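Local coordinates for phytase (PDB 2GFI), which probably hydrolyses phytate (inositol hexakisphosphate) as a 3-phytase of the histidine acid phosphatase family, releasing phosphate, at residues A[9-14]-A[275-280]; A[32-37]-A[42-47]; A[254-259]-A[281-286]; A[260-263]-A[268-271]. One frame throughout, in Å; residues are numbered along the deposited sequence.

Contact 1. Residues A[9-14]-A[275-280]; sequences LLLVGQ and FTNEEF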
loop_
_atom_site.group_PDB
_atom_site.type_symbol
_atom_site.label_atom_id
_atom_site.label_comp_id
_atom_site.label_asym_id
_atom_site.label_seq_id
_atom_site.Cartn_x
_atom_site.Cartn_y
_atom_site.Cartn_z
ATOM N N LEU A 9 0.902 -2.395 -11.667
ATOM C CA LEU A 9 1.499 -1.470 -12.623
ATOM C C LEU A 9 2.977 -1.285 -12.359
ATOM O O LEU A 9 3.653 -0.584 -13.104
ATOM C CB LEU A 9 0.784 -0.117 -12.561
ATOM C CG LEU A 9 -0.708 -0.176 -12.848
ATOM C CD1 LEU A 9 -1.416 1.138 -12.535
ATOM C CD2 LEU A 9 -0.899 -0.571 -14.329
ATOM N N LEU A 10 3.486 -1.920 -11.305
ATOM C CA LEU A 10 4.848 -1.636 -10.851
ATOM C C LEU A 10 5.843 -2.651 -11.398
ATOM O O LEU A 10 5.653 -3.855 -11.299
ATOM C CB LEU A 10 4.938 -1.575 -9.315
ATOM C CG LEU A 10 4.008 -0.562 -8.654
ATOM C CD1 LEU A 10 4.063 -0.728 -7.148
ATOM C CD2 LEU A 10 4.345 0.874 -9.074
ATOM N N LEU A 11 6.912 -2.119 -11.945
ATOM C CA LEU A 11 8.028 -2.878 -12.477
ATOM C C LEU A 11 9.083 -3.096 -11.387
ATOM O O LEU A 11 10.284 -2.831 -11.583
ATOM C CB LEU A 11 8.615 -2.078 -13.636
ATOM C CG LEU A 11 8.183 -2.352 -15.089
ATOM C CD1 LEU A 11 7.121 -3.384 -15.312
ATOM C CD2 LEU A 11 7.986 -1.063 -15.925
ATOM N N VAL A 12 8.621 -3.547 -10.233
ATOM C CA VAL A 12 9.482 -3.851 -9.094
ATOM C C VAL A 12 8.691 -4.795 -8.208
ATOM O O VAL A 12 7.444 -4.699 -8.146
ATOM C CB VAL A 12 9.843 -2.573 -8.305
ATOM C CG1 VAL A 12 8.582 -2.018 -7.522
ATOM C CG2 VAL A 12 11.077 -2.797 -7.383
ATOM N N GLY A 13 9.373 -5.700 -7.518
ATOM C CA GLY A 13 8.681 -6.533 -6.548
ATOM C C GLY A 13 8.947 -6.092 -5.120
ATOM O O GLY A 13 9.314 -4.932 -4.857
ATOM N N GLN A 14 8.804 -7.041 -4.191
ATOM C CA GLN A 14 8.806 -6.745 -2.781
ATOM C C GLN A 14 10.191 -6.431 -2.237
ATOM O O GLN A 14 10.313 -5.886 -1.129
ATOM C CB GLN A 14 8.162 -7.892 -2.016
ATOM C CG GLN A 14 6.777 -8.232 -2.510
ATOM C CD GLN A 14 5.905 -7.009 -2.579
ATOM O OE1 GLN A 14 5.401 -6.649 -3.672
ATOM N NE2 GLN A 14 5.723 -6.345 -1.438
ATOM N N PHE A 275 9.241 -6.729 -22.015
ATOM C CA PHE A 275 10.320 -5.725 -21.980
ATOM C C PHE A 275 10.956 -5.586 -20.607
ATOM O O PHE A 275 10.289 -5.801 -19.565
ATOM C CB PHE A 275 9.811 -4.360 -22.483
ATOM C CG PHE A 275 9.437 -4.360 -23.930
ATOM C CD1 PHE A 275 10.399 -4.668 -24.903
ATOM C CD2 PHE A 275 8.137 -4.081 -24.328
ATOM C CE1 PHE A 275 10.085 -4.677 -26.232
ATOM C CE2 PHE A 275 7.808 -4.094 -25.678
ATOM C CZ PHE A 275 8.785 -4.383 -26.627
ATOM N N THR A 276 12.228 -5.213 -20.615
ATOM C CA THR A 276 12.938 -4.876 -19.397
ATOM C C THR A 276 12.666 -3.431 -19.071
ATOM O O THR A 276 12.312 -2.669 -19.960
ATOM C CB THR A 276 14.448 -5.081 -19.549
ATOM O OG1 THR A 276 14.962 -4.195 -20.555
ATOM C CG2 THR A 276 14.779 -6.533 -20.010
ATOM N N ASN A 277 12.857 -3.048 -17.801
ATOM C CA ASN A 277 12.741 -1.643 -17.396
ATOM C C ASN A 277 13.600 -0.742 -18.269
ATOM O O ASN A 277 13.192 0.342 -18.685
ATOM C CB ASN A 277 13.152 -1.475 -15.926
ATOM C CG ASN A 277 12.128 -2.031 -14.982
ATOM O OD1 ASN A 277 11.468 -3.035 -15.291
ATOM N ND2 ASN A 277 11.961 -1.378 -13.833
ATOM N N GLU A 278 14.797 -1.218 -18.567
ATOM C CA GLU A 278 15.736 -0.437 -19.340
ATOM C C GLU A 278 15.200 -0.161 -20.766
ATOM O O GLU A 278 15.431 0.894 -21.307
ATOM C CB GLU A 278 17.088 -1.130 -19.289
ATOM C CG GLU A 278 18.035 -0.776 -20.417
ATOM C CD GLU A 278 19.436 -1.309 -20.188
ATOM O OE1 GLU A 278 19.585 -2.437 -19.640
ATOM O OE2 GLU A 278 20.386 -0.579 -20.556
ATOM N N GLU A 279 14.424 -1.081 -21.336
ATOM C CA GLU A 279 13.830 -0.869 -22.640
ATOM C C GLU A 279 12.673 0.097 -22.554
ATOM O O GLU A 279 12.569 0.986 -23.392
ATOM C CB GLU A 279 13.409 -2.199 -23.266
ATOM C CG GLU A 279 14.614 -3.009 -23.682
ATOM C CD GLU A 279 14.433 -4.520 -23.674
ATOM O OE1 GLU A 279 13.373 -5.069 -23.226
ATOM O OE2 GLU A 279 15.424 -5.178 -24.103
ATOM N N PHE A 280 11.811 -0.062 -21.552
ATOM C CA PHE A 280 10.723 0.876 -21.343
ATOM C C PHE A 280 11.240 2.285 -21.177
ATOM O O PHE A 280 10.663 3.238 -21.706
ATOM C CB PHE A 280 9.952 0.540 -20.057
ATOM C CG PHE A 280 9.011 -0.588 -20.189
ATOM C CD1 PHE A 280 7.916 -0.498 -21.035
ATOM C CD2 PHE A 280 9.180 -1.728 -19.417
ATOM C CE1 PHE A 280 7.005 -1.573 -21.148
ATOM C CE2 PHE A 280 8.304 -2.792 -19.517
ATOM C CZ PHE A 280 7.209 -2.717 -20.394
#
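The carboxamide of Asn277 lies against Leu11, with its NH2 turned to the leucine carbonyl and its oxygen beside the leucine side chain. Asn277 ND2 gives a hydrogen bond of 3.2 Å to Leu11 O, nearly straight at 162°, which keeps to the amide plane and meets a lone pair of the carbonyl. Asn277 OD1 packs 3.4 Å from Leu11 CG as the two side chains run past each other in opposite directions. The ring of Phe280 has Phe275 CB over one face, offset toward the rim, while Leu11 CD2 comes in obliquely, 3.7 Å from Phe280 CD2. The edge of the Phe275 ring meets Glu279 OE1. With CG anti to its own carbonyl carbon (chi1 -73°), Asn277 holds its amide out from the first helical turn. The same ND2 also donates to Gly50 O of the third subunit, so two backbone carbonyls from different chains share one amide nitrogen. An alanine in place of Asn277 is likely to leave both carbonyls without this donor and to open a gap beside Leu11. Leu11 also packs on Leu4 of the second subunit, which places this buried contact near a junction of subunits. Leu11 itself centres an inverse gamma turn in the N-terminal loop. At the start of the partner helix, Thr276 is the N-cap and forms a capping box with Glu279: Glu279 N donates to Thr276 OG1 (3.3 Å) and Thr276 N to Glu279 OE1 (2.9 Å), a motif that closes the N-terminus of a helix, here 277-295.

Contact 2. Residues A[32-37]-A[42-47]; sequences NIIRFL and PYIQNK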
loop_
_atom_site.group_PDB
_atom_site.type_symbol
_atom_site.label_atom_id
_atom_site.label_comp_id
_atom_site.label_asym_id
_atom_site.label_seq_id
_atom_site.Cartn_x
_atom_site.Cartn_y
_atom_site.Cartn_z
ATOM N N ASN A 32 6.394 2.567 -11.985
ATOM C CA ASN A 32 5.124 2.408 -12.598
ATOM C C ASN A 32 5.243 2.397 -14.137
ATOM O O ASN A 32 5.759 3.354 -14.721
ATOM C CB ASN A 32 4.145 3.484 -12.093
ATOM C CG ASN A 32 2.713 3.129 -12.401
ATOM O OD1 ASN A 32 2.367 2.923 -13.564
ATOM N ND2 ASN A 32 1.872 3.021 -11.370
ATOM N N ILE A 33 4.756 1.306 -14.744
ATOM C CA ILE A 33 4.799 1.011 -16.183
ATOM C C ILE A 33 4.187 2.185 -16.984
ATOM O O ILE A 33 4.718 2.596 -18.025
ATOM C CB ILE A 33 4.075 -0.398 -16.416
ATOM C CG1 ILE A 33 4.311 -1.058 -17.796
ATOM C CG2 ILE A 33 2.606 -0.325 -16.215
ATOM C CD1 ILE A 33 5.486 -0.550 -18.481
ATOM N N ILE A 34 3.079 2.743 -16.480
ATOM C CA ILE A 34 2.454 3.879 -17.118
ATOM C C ILE A 34 3.446 4.993 -17.451
ATOM O O ILE A 34 3.339 5.612 -18.524
ATOM C CB ILE A 34 1.297 4.422 -16.278
ATOM C CG1 ILE A 34 0.249 3.338 -16.090
ATOM C CG2 ILE A 34 0.675 5.643 -16.954
ATOM C CD1 ILE A 34 -0.881 3.728 -15.180
ATOM N N ARG A 35 4.403 5.241 -16.561
ATOM C CA ARG A 35 5.277 6.380 -16.742
ATOM C C ARG A 35 6.221 6.172 -17.924
ATOM O O ARG A 35 6.833 7.129 -18.377
ATOM C CB ARG A 35 6.011 6.801 -15.429
ATOM C CG ARG A 35 5.029 7.411 -14.395
ATOM C CD ARG A 35 5.427 8.735 -13.658
ATOM N NE ARG A 35 4.480 9.040 -12.550
ATOM C CZ ARG A 35 4.364 8.226 -11.463
ATOM N NH1 ARG A 35 5.132 7.115 -11.390
ATOM N NH2 ARG A 35 3.515 8.492 -10.457
ATOM N N PHE A 36 6.298 4.935 -18.434
ATOM C CA PHE A 36 7.186 4.620 -19.558
ATOM C C PHE A 36 6.453 4.393 -20.853
ATOM O O PHE A 36 7.094 4.110 -21.892
ATOM C CB PHE A 36 8.072 3.419 -19.236
ATOM C CG PHE A 36 8.786 3.569 -17.942
ATOM C CD1 PHE A 36 9.610 4.666 -17.727
ATOM C CD2 PHE A 36 8.571 2.672 -16.913
ATOM C CE1 PHE A 36 10.229 4.856 -16.515
ATOM C CE2 PHE A 36 9.209 2.852 -15.684
ATOM C CZ PHE A 36 10.022 3.948 -15.483
ATOM N N LEU A 37 5.121 4.520 -20.799
ATOM C CA LEU A 37 4.292 4.194 -21.977
ATOM C C LEU A 37 3.835 5.414 -22.755
ATOM O O LEU A 37 2.950 5.313 -23.590
ATOM C CB LEU A 37 3.131 3.260 -21.623
ATOM C CG LEU A 37 3.651 1.886 -21.184
ATOM C CD1 LEU A 37 2.522 1.009 -20.642
ATOM C CD2 LEU A 37 4.374 1.232 -22.332
ATOM N N PRO A 42 -2.973 3.925 -18.906
ATOM C CA PRO A 42 -3.941 4.616 -18.059
ATOM C C PRO A 42 -3.432 5.909 -17.386
ATOM O O PRO A 42 -2.212 6.174 -17.337
ATOM C CB PRO A 42 -4.352 3.546 -17.030
ATOM C CG PRO A 42 -4.149 2.238 -17.798
ATOM C CD PRO A 42 -2.833 2.510 -18.520
ATOM N N TYR A 43 -4.390 6.694 -16.877
ATOM C CA TYR A 43 -4.075 7.881 -16.109
ATOM C C TYR A 43 -3.082 7.566 -15.001
ATOM O O TYR A 43 -3.160 6.505 -14.357
ATOM C CB TYR A 43 -5.346 8.454 -15.453
ATOM C CG TYR A 43 -5.047 9.706 -14.685
ATOM C CD1 TYR A 43 -4.597 10.846 -15.335
ATOM C CD2 TYR A 43 -5.179 9.740 -13.301
ATOM C CE1 TYR A 43 -4.302 11.995 -14.623
ATOM C CE2 TYR A 43 -4.899 10.883 -12.589
ATOM C CZ TYR A 43 -4.455 11.996 -13.244
ATOM O OH TYR A 43 -4.158 13.132 -12.486
ATOM N N ILE A 44 -2.156 8.500 -14.782
ATOM C CA ILE A 44 -1.335 8.475 -13.596
ATOM C C ILE A 44 -1.076 9.904 -13.153
ATOM O O ILE A 44 -0.899 10.803 -13.977
ATOM C CB ILE A 44 -0.001 7.688 -13.861
ATOM C CG1 ILE A 44 0.652 7.280 -12.535
ATOM C CG2 ILE A 44 0.912 8.477 -14.798
ATOM C CD1 ILE A 44 1.783 6.281 -12.686
ATOM N N GLN A 45 -1.042 10.097 -11.841
ATOM C CA GLN A 45 -0.797 11.405 -11.242
ATOM C C GLN A 45 0.650 11.805 -11.407
ATOM O O GLN A 45 1.568 10.972 -11.335
ATOM C CB GLN A 45 -1.156 11.413 -9.752
ATOM C CG GLN A 45 -2.609 11.095 -9.490
ATOM C CD GLN A 45 -2.946 11.059 -8.031
ATOM O OE1 GLN A 45 -2.075 10.860 -7.174
ATOM N NE2 GLN A 45 -4.208 11.242 -7.731
ATOM N N ASN A 46 0.850 13.099 -11.614
ATOM C CA ASN A 46 2.161 13.644 -11.757
ATOM C C ASN A 46 2.958 13.345 -10.474
ATOM O O ASN A 46 2.389 13.383 -9.367
ATOM C CB ASN A 46 1.986 15.121 -12.022
ATOM C CG ASN A 46 3.284 15.826 -12.247
ATOM O OD1 ASN A 46 4.053 16.012 -11.309
ATOM N ND2 ASN A 46 3.545 16.236 -13.493
ATOM N N LYS A 47 4.250 13.038 -10.602
ATOM C CA LYS A 47 5.068 12.712 -9.407
ATOM C C LYS A 47 4.955 13.829 -8.346
ATOM O O LYS A 47 4.845 13.539 -7.166
ATOM C CB LYS A 47 6.521 12.390 -9.764
ATOM C CG LYS A 47 6.680 11.265 -10.849
ATOM C CD LYS A 47 8.194 10.963 -11.209
ATOM C CE LYS A 47 8.381 9.439 -11.560
ATOM N NZ LYS A 47 9.815 8.966 -11.686
#
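Arg35 reaches across to Ile44, Gln45 and Lys47, and its guanidinium is enclosed on both faces. The polar link is a hydrogen bond at the guanidinium edge: Arg35 NH2 donates to Gln45 O over 3.3 Å, close to the group's plane and nearly along the C=O axis. The same carbonyl accepts from Ser27 OG of the third subunit. Nonpolar groups cover the flat sides. Ile44 CD1 sits over the centre of one face, 3.5 Å from Arg35 CZ, and Lys47 CG lies over the opposite face toward its rim, 3.6 Å from Arg35 NE. Ile44 extends this methyl across the arginine because CG1 is anti to the backbone N (chi1 -162°); there Ile44 CD1 also touches the amide of Asn32, 3.3 Å from Asn32 CG. A purely apolar patch adjoins it, where Ile34 CG2 meets Ile44 CG2 at 3.6 Å and Ile34 CD1 rests on Pro42 CB at 3.9 Å. Asn32 OD1 accepts from Ile34 N in an Asx turn at the start of a run of successive turns through 32-37. A leucine in place of Arg35 would probably leave Gln45 O without this donor and Ile44 CD1 without a flat surface to lie on. Chemically, the arginine's polar edge is met by a carbonyl while methyl and methylene groups cover its faces, and the Lys47 ammonium, with NZ 5.0 Å from Arg35 NH1, probably adds some repulsion.

Contact 3. Residues A[254-259]-A[281-286]; sequences NLFGYC and IQYSYS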
loop_
_atom_site.group_PDB
_atom_site.type_symbol
_atom_site.label_atom_id
_atom_site.label_comp_id
_atom_site.label_asym_id
_atom_site.label_seq_id
_atom_site.Cartn_x
_atom_site.Cartn_y
_atom_site.Cartn_z
ATOM N N ASN A 254 6.344 -0.929 -31.724
ATOM C CA ASN A 254 4.894 -0.886 -31.649
ATOM C C ASN A 254 4.317 -1.752 -30.550
ATOM O O ASN A 254 3.186 -1.583 -30.111
ATOM C CB ASN A 254 4.325 -1.292 -33.013
ATOM C CG ASN A 254 4.418 -0.170 -34.013
ATOM O OD1 ASN A 254 4.598 -0.384 -35.218
ATOM N ND2 ASN A 254 4.309 1.045 -33.515
ATOM N N LEU A 255 5.116 -2.660 -30.039
ATOM C CA LEU A 255 4.607 -3.550 -29.033
ATOM C C LEU A 255 4.524 -2.826 -27.692
ATOM O O LEU A 255 3.777 -3.241 -26.804
ATOM C CB LEU A 255 5.454 -4.821 -28.971
ATOM C CG LEU A 255 5.333 -5.792 -30.125
ATOM C CD1 LEU A 255 6.249 -7.052 -29.868
ATOM C CD2 LEU A 255 3.880 -6.174 -30.284
ATOM N N PHE A 256 5.286 -1.740 -27.552
ATOM C CA PHE A 256 5.111 -0.836 -26.387
ATOM C C PHE A 256 3.749 -0.214 -26.351
ATOM O O PHE A 256 3.092 -0.289 -25.317
ATOM C CB PHE A 256 6.164 0.275 -26.312
ATOM C CG PHE A 256 7.510 -0.213 -25.984
ATOM C CD1 PHE A 256 7.870 -0.447 -24.661
ATOM C CD2 PHE A 256 8.440 -0.452 -27.003
ATOM C CE1 PHE A 256 9.166 -0.908 -24.357
ATOM C CE2 PHE A 256 9.708 -0.901 -26.723
ATOM C CZ PHE A 256 10.083 -1.131 -25.390
ATOM N N GLY A 257 3.313 0.376 -27.465
ATOM C CA GLY A 257 1.941 0.902 -27.558
ATOM C C GLY A 257 0.912 -0.224 -27.407
ATOM O O GLY A 257 -0.136 -0.075 -26.759
ATOM N N TYR A 258 1.199 -1.364 -28.002
ATOM C CA TYR A 258 0.311 -2.503 -27.914
ATOM C C TYR A 258 0.098 -2.840 -26.428
ATOM O O TYR A 258 -1.031 -3.009 -25.977
ATOM C CB TYR A 258 0.982 -3.661 -28.681
ATOM C CG TYR A 258 0.122 -4.872 -28.931
ATOM C CD1 TYR A 258 -0.129 -5.319 -30.247
ATOM C CD2 TYR A 258 -0.430 -5.605 -27.864
ATOM C CE1 TYR A 258 -0.893 -6.450 -30.489
ATOM C CE2 TYR A 258 -1.182 -6.727 -28.097
ATOM C CZ TYR A 258 -1.416 -7.150 -29.413
ATOM O OH TYR A 258 -2.202 -8.268 -29.631
ATOM N N CYS A 259 1.203 -2.949 -25.682
ATOM C CA CYS A 259 1.181 -3.120 -24.238
ATOM C C CYS A 259 0.283 -2.047 -23.561
ATOM O O CYS A 259 -0.645 -2.370 -22.819
ATOM C CB CYS A 259 2.629 -3.049 -23.704
ATOM S SG CYS A 259 2.815 -2.504 -21.998
ATOM N N ILE A 281 12.313 2.445 -20.408
ATOM C CA ILE A 281 12.844 3.782 -20.139
ATOM C C ILE A 281 13.373 4.462 -21.418
ATOM O O ILE A 281 13.214 5.684 -21.617
ATOM C CB ILE A 281 13.919 3.677 -19.035
ATOM C CG1 ILE A 281 13.255 3.407 -17.676
ATOM C CG2 ILE A 281 14.782 4.892 -19.008
ATOM C CD1 ILE A 281 14.238 2.928 -16.574
ATOM N N GLN A 282 13.988 3.675 -22.299
ATOM C CA GLN A 282 14.484 4.224 -23.560
ATOM C C GLN A 282 13.326 4.465 -24.503
ATOM O O GLN A 282 13.250 5.502 -25.160
ATOM C CB GLN A 282 15.508 3.297 -24.197
ATOM C CG GLN A 282 16.801 3.346 -23.470
ATOM C CD GLN A 282 17.667 2.173 -23.806
ATOM O OE1 GLN A 282 17.423 1.062 -23.324
ATOM N NE2 GLN A 282 18.675 2.400 -24.618
ATOM N N TYR A 283 12.396 3.507 -24.552
ATOM C CA TYR A 283 11.176 3.759 -25.275
ATOM C C TYR A 283 10.533 5.072 -24.814
ATOM O O TYR A 283 10.177 5.916 -25.646
ATOM C CB TYR A 283 10.163 2.639 -25.135
ATOM C CG TYR A 283 8.850 3.023 -25.817
ATOM C CD1 TYR A 283 8.719 2.946 -27.212
ATOM C CD2 TYR A 283 7.758 3.458 -25.073
ATOM C CE1 TYR A 283 7.530 3.275 -27.852
ATOM C CE2 TYR A 283 6.565 3.790 -25.686
ATOM C CZ TYR A 283 6.458 3.702 -27.089
ATOM O OH TYR A 283 5.282 4.019 -27.711
ATOM N N SER A 284 10.347 5.196 -23.492
ATOM C CA SER A 284 9.721 6.365 -22.898
ATOM C C SER A 284 10.396 7.638 -23.349
ATOM O O SER A 284 9.746 8.631 -23.628
ATOM C CB SER A 284 9.805 6.292 -21.383
ATOM O OG SER A 284 8.978 7.298 -20.821
ATOM N N TYR A 285 11.724 7.612 -23.399
ATOM C CA TYR A 285 12.445 8.824 -23.735
ATOM C C TYR A 285 12.316 9.141 -25.219
ATOM O O TYR A 285 12.306 10.326 -25.597
ATOM C CB TYR A 285 13.892 8.766 -23.314
ATOM C CG TYR A 285 14.567 10.085 -23.567
ATOM C CD1 TYR A 285 14.085 11.232 -22.978
ATOM C CD2 TYR A 285 15.648 10.189 -24.458
ATOM C CE1 TYR A 285 14.674 12.445 -23.238
ATOM C CE2 TYR A 285 16.249 11.391 -24.716
ATOM C CZ TYR A 285 15.758 12.514 -24.101
ATOM O OH TYR A 285 16.334 13.748 -24.313
ATOM N N SER A 286 12.175 8.106 -26.059
ATOM C CA SER A 286 11.919 8.350 -27.491
ATOM C C SER A 286 10.606 9.099 -27.712
ATOM O O SER A 286 10.504 9.957 -28.622
ATOM C CB SER A 286 11.989 7.053 -28.324
ATOM O OG SER A 286 10.868 6.221 -28.111
HETATM O O HOH W 1 4.624 2.019 -29.431
#
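Phe256 and Tyr283 form an offset, parallel-displaced stack that joins helix 249-266 to helix 277-295, two helices belonging to the largely helical part of this histidine acid phosphatase. The ring centroids are 4.3 Å apart and the planes differ by only 9°. The side chains run antiparallel, so each places its CB over the other's ring: Phe256 CB lies 3.4 Å from the Tyr283 centroid and Tyr283 CB 3.6 Å from the Phe256 centroid, both almost on the ring normal, giving a reciprocal pair of CH-pi contacts around the stack. The first torsions differ: Phe256 sets CG anti to its carbonyl carbon (chi1 -70°), whereas Tyr283 sets CG anti to its backbone N (chi1 175°). The closest carbons are Phe256 CD2 and Tyr283 CD1, 3.4 Å apart. The cluster goes further, since Phe256 also stacks with Phe275 and meets the Phe280 ring at a steep angle, and Tyr230 of helix 229-241 packs against both partners. One turn down helix 249-266, a disulfide ties Cys259 to Cys272 in the connection between the two helices. At the polar end of the stack no direct hydrogen bond joins 254-259 to 281-286; a water bridges them, accepting from Gly257 N at 2.9 Å and hydrogen-bonded to Tyr283 OH at 2.7 Å.

Contact 4. Residues A[260-263]-A[268-271]; sequences AYEL and ASPM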
loop_
_atom_site.group_PDB
_atom_site.type_symbol
_atom_site.label_atom_id
_atom_site.label_comp_id
_atom_site.label_asym_id
_atom_site.label_seq_id
_atom_site.Cartn_x
_atom_site.Cartn_y
_atom_site.Cartn_z
ATOM N N ALA A 260 0.562 -0.776 -23.865
ATOM C CA ALA A 260 -0.183 0.343 -23.269
ATOM C C ALA A 260 -1.653 0.224 -23.574
ATOM O O ALA A 260 -2.469 0.324 -22.679
ATOM C CB ALA A 260 0.371 1.654 -23.730
ATOM N N TYR A 261 -1.984 -0.023 -24.845
ATOM C CA TYR A 261 -3.371 -0.219 -25.240
ATOM C C TYR A 261 -4.052 -1.462 -24.755
ATOM O O TYR A 261 -5.204 -1.389 -24.403
ATOM C CB TYR A 261 -3.572 0.046 -26.743
ATOM C CG TYR A 261 -3.449 1.517 -26.919
ATOM C CD1 TYR A 261 -4.488 2.346 -26.536
ATOM C CD2 TYR A 261 -2.259 2.082 -27.349
ATOM C CE1 TYR A 261 -4.379 3.703 -26.625
ATOM C CE2 TYR A 261 -2.138 3.464 -27.456
ATOM C CZ TYR A 261 -3.216 4.259 -27.084
ATOM O OH TYR A 261 -3.120 5.618 -27.155
ATOM N N GLU A 262 -3.372 -2.604 -24.727
ATOM C CA GLU A 262 -3.994 -3.801 -24.195
ATOM C C GLU A 262 -4.265 -3.664 -22.690
ATOM O O GLU A 262 -5.286 -4.166 -22.159
ATOM C CB GLU A 262 -3.096 -5.016 -24.432
ATOM C CG GLU A 262 -3.798 -6.321 -24.086
ATOM C CD GLU A 262 -3.031 -7.518 -24.598
ATOM O OE1 GLU A 262 -1.805 -7.595 -24.360
ATOM O OE2 GLU A 262 -3.658 -8.381 -25.243
ATOM N N LEU A 263 -3.332 -3.001 -22.005
ATOM C CA LEU A 263 -3.544 -2.605 -20.620
ATOM C C LEU A 263 -4.828 -1.749 -20.478
ATOM O O LEU A 263 -5.717 -2.100 -19.699
ATOM C CB LEU A 263 -2.296 -1.868 -20.092
ATOM C CG LEU A 263 -2.325 -1.311 -18.660
ATOM C CD1 LEU A 263 -2.515 -2.415 -17.618
ATOM C CD2 LEU A 263 -0.985 -0.618 -18.413
ATOM N N ALA A 268 -4.828 -5.544 -18.253
ATOM C CA ALA A 268 -3.580 -6.304 -18.113
ATOM C C ALA A 268 -3.116 -6.696 -19.497
ATOM O O ALA A 268 -3.915 -6.998 -20.384
ATOM C CB ALA A 268 -3.750 -7.560 -17.243
ATOM N N SER A 269 -1.815 -6.690 -19.704
ATOM C CA SER A 269 -1.306 -7.087 -20.994
ATOM C C SER A 269 -0.102 -7.989 -20.839
ATOM O O SER A 269 0.910 -7.564 -20.323
ATOM C CB SER A 269 -0.879 -5.859 -21.778
ATOM O OG SER A 269 -0.286 -6.258 -22.998
ATOM N N PRO A 270 -0.195 -9.214 -21.346
ATOM C CA PRO A 270 0.979 -10.065 -21.456
ATOM C C PRO A 270 2.077 -9.392 -22.270
ATOM O O PRO A 270 3.222 -9.661 -22.066
ATOM C CB PRO A 270 0.450 -11.300 -22.195
ATOM C CG PRO A 270 -0.804 -10.883 -22.805
ATOM C CD PRO A 270 -1.415 -9.863 -21.879
ATOM N N MET A 271 1.724 -8.479 -23.148
ATOM C CA MET A 271 2.688 -7.857 -24.036
ATOM C C MET A 271 3.575 -6.899 -23.248
ATOM O O MET A 271 4.739 -6.654 -23.627
ATOM C CB MET A 271 1.915 -7.132 -25.148
ATOM C CG MET A 271 2.729 -6.758 -26.325
ATOM S SD MET A 271 3.370 -8.164 -27.215
ATOM C CE MET A 271 1.947 -8.670 -28.222
#
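Glu262 and Ser269 make the polar part of the contact. Ser269 OG donates to Glu262 OE1, and the modelled separation of 2.4 Å is very short, so its exact length is doubtful. The serine oxygen works in two directions, for it also accepts from Met271 N at 3.0 Å and, weakly, from Cys272 N. Glu262 reaches it because CG stands anti to the backbone N (chi1 -171°) and the chain then runs on extended, sending the carboxylate out alongside the loop. Its other oxygen, OE2, shares a weak hydrogen bond with Tyr108 OH, so both carboxylate oxygens of this buried group have partners. Packing completes the contact. Ser269 CB rests 3.6 Å from Glu262 CB, and Pro270 CD approaches Glu262 OE1 to 3.4 Å. Further along the helix, Leu263 CD1 touches Ala268 N at 3.9 Å, at the point where the two backbones come nearest. Further along this loop, Met271 lies on Leu255 and Tyr258 of the same helix, and Pro270 on Phe103 and Tyr108. The chain thus leaves helix 249-266 and doubles back along its last turns. The bond from Met271 N to Ser269 OG defines an ST turn that leads into, and overlaps, the short 3-10 segment beginning at Pro270, on the way to helix 277-295.

In the fold
The four contacts form one continuous cluster, with centres 12 to 14 Å apart. Contacts 3 and 4 share helix 249-266, contacts 1 and 3 share helix 277-295, and contact 4 is nested inside the loop that contact 3 closes. Contact 1 spans 260 residues of chain to bring the N-terminal loop onto the start of helix 277-295; contact 2, within that span, folds the same loop region on itself. Leu9 O with Ile33 N and Phe280 against Ile33 and Phe36 knit contacts 1 and 2 together, while Leu263 receives Pro42. Contacts 1, 2 and 3 all touch the third subunit, so both the N-terminal loop and helix 277-295 take part in the interface between subunits.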